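Local coordinates for homoserine kinase (PDB 3HUL) that catalyses the ATP-dependent phosphorylation of L-homoserine to O-phospho-L-homoserine, a late step of threonine biosynthesis, as a member of the GHMP kinase family, at the interface of chains A and B. Coordinates in Å, arbitrary orientation; residue numbers count along the deposited sequence, not the author numbering. Chains: chain A/B, Homoserine kinase.

The interface of chains A and B. Residues chain A 181, 184-185, 187-188, 215; chain B 184-185, 188, 191, 215.
A:Trp215 and B:Trp215 each lay an indole against the partner's helix, A:181-198 or B:181-199, in a two-fold symmetric helix-to-helix contact that may belong to a homoserine kinase dimer. On both tryptophans CG stands anti to the carbonyl carbon and beside the backbone N (chi1 -57° in B), and with chi2 near 110° this turns the six-membered ring toward the other chain. B:Trp215 takes A:Val185 on one face: the CG2 methyl sits 3.8 Å above the ring plane, displaced to the rim on the benzo side. CG2, anti to the carbonyl carbon and beside the backbone N (chi1 172°), is the branch turned to the ring. A:Phe181 reaches the same indole obliquely, bringing its CE2 ring edge toward CE3. The benzo tip of B:Trp215 meets the helix backbone, where CH2 lies 3.6 Å from the carbonyl O of A:Ala184, a van der Waals approach.

The twin ring, A:Trp215, is sandwiched. A:Ala187 CB of its own chain packs on one face, 3.5 Å above the plane, and B:Val185 CG2 faces it from the opposite side, both toward the rim. B:Ala184 CB comes in at the edge, in the ring plane, near CZ3. Between the two indoles the helices meet through small side chains, which permit close packing: the methyls of A:Ala184 and B:Ala184 touch at a slant, CB to CB at 3.7 Å. Farther along, A:Ser188 and B:Ser188 meet across the two-fold axis. Their hydroxyls form a weak hydrogen bond, so carbon packing probably carries most of this contact. Each serine methylene also packs beside the CZ2 rim of the opposing indole, tilted somewhat out of its plane, with A:Ser188 CB 3.6 Å from B:Trp215 CZ2. At the margin, the methyl CB of B:Ala191 lies 3.9 Å from A:Ser188 OG.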
# COMPACT_ATOMS: atom_id res chain seq x y z
N PHE A 181 -14.08 17.00 -24.42
CA PHE A 181 -14.36 15.89 -23.52
C PHE A 181 -13.24 14.83 -23.54
O PHE A 181 -12.68 14.49 -22.49
CB PHE A 181 -15.71 15.26 -23.87
CG PHE A 181 -16.18 14.24 -22.87
CD1 PHE A 181 -16.02 12.88 -23.12
CD2 PHE A 181 -16.77 14.64 -21.68
CE1 PHE A 181 -16.45 11.93 -22.19
CE2 PHE A 181 -17.20 13.69 -20.74
CZ PHE A 181 -17.04 12.34 -20.99
N ALA A 184 -9.98 15.74 -21.86
CA ALA A 184 -10.09 15.74 -20.42
C ALA A 184 -10.03 14.32 -19.83
O ALA A 184 -9.34 14.09 -18.83
CB ALA A 184 -11.38 16.44 -19.98
N VAL A 185 -10.75 13.38 -20.46
CA VAL A 185 -10.79 11.97 -20.05
C VAL A 185 -9.38 11.38 -20.09
O VAL A 185 -8.95 10.72 -19.14
CB VAL A 185 -11.77 11.14 -20.92
CG1 VAL A 185 -11.66 9.64 -20.61
CG2 VAL A 185 -13.21 11.60 -20.69
N ALA A 187 -6.44 13.10 -20.06
CA ALA A 187 -5.55 13.74 -19.09
C ALA A 187 -5.78 13.16 -17.70
O ALA A 187 -4.86 13.01 -16.91
CB ALA A 187 -5.76 15.23 -19.06
N SER A 188 -7.03 12.85 -17.40
CA SER A 188 -7.36 12.23 -16.14
C SER A 188 -6.66 10.87 -16.06
O SER A 188 -6.03 10.55 -15.06
CB SER A 188 -8.87 12.08 -15.99
OG SER A 188 -9.17 11.51 -14.74
N TRP A 215 -3.32 19.82 -19.78
CA TRP A 215 -4.41 20.57 -19.15
C TRP A 215 -4.70 22.00 -19.66
O TRP A 215 -3.92 22.59 -20.40
CB TRP A 215 -4.24 20.57 -17.62
CG TRP A 215 -4.64 19.27 -16.99
CD1 TRP A 215 -3.82 18.37 -16.37
CD2 TRP A 215 -5.96 18.71 -16.92
NE1 TRP A 215 -4.54 17.31 -15.91
CE2 TRP A 215 -5.85 17.49 -16.23
CE3 TRP A 215 -7.22 19.13 -17.37
CZ2 TRP A 215 -6.95 16.67 -15.98
CZ3 TRP A 215 -8.32 18.32 -17.12
CH2 TRP A 215 -8.17 17.10 -16.44
N ALA B 184 -13.76 19.63 -15.80
CA ALA B 184 -12.81 18.62 -16.24
C ALA B 184 -11.80 18.29 -15.12
O ALA B 184 -11.63 17.12 -14.76
CB ALA B 184 -12.10 19.10 -17.48
N VAL B 185 -11.18 19.34 -14.58
CA VAL B 185 -10.19 19.27 -13.52
C VAL B 185 -10.75 18.57 -12.30
O VAL B 185 -10.07 17.73 -11.71
CB VAL B 185 -9.68 20.69 -13.12
CG1 VAL B 185 -9.01 20.71 -11.75
CG2 VAL B 185 -8.72 21.21 -14.18
N SER B 188 -11.23 14.78 -12.92
CA SER B 188 -9.94 14.08 -12.84
C SER B 188 -9.49 13.92 -11.38
O SER B 188 -9.07 12.84 -10.96
CB SER B 188 -8.90 14.85 -13.63
OG SER B 188 -7.69 14.11 -13.71
N ALA B 191 -11.36 11.15 -9.51
CA ALA B 191 -10.77 9.86 -9.91
C ALA B 191 -9.44 9.65 -9.20
O ALA B 191 -9.16 8.54 -8.70
CB ALA B 191 -10.54 9.82 -11.46
N TRP B 215 -18.20 12.91 -15.04
CA TRP B 215 -18.07 12.82 -16.50
C TRP B 215 -19.43 12.80 -17.22
O TRP B 215 -20.47 13.07 -16.62
CB TRP B 215 -17.23 11.59 -16.90
CG TRP B 215 -15.85 11.58 -16.29
CD1 TRP B 215 -15.40 10.77 -15.29
CD2 TRP B 215 -14.76 12.45 -16.62
NE1 TRP B 215 -14.09 11.07 -14.99
CE2 TRP B 215 -13.67 12.10 -15.79
CE3 TRP B 215 -14.58 13.50 -17.55
CZ2 TRP B 215 -12.43 12.75 -15.85
CZ3 TRP B 215 -13.34 14.15 -17.60
CH2 TRP B 215 -12.29 13.76 -16.76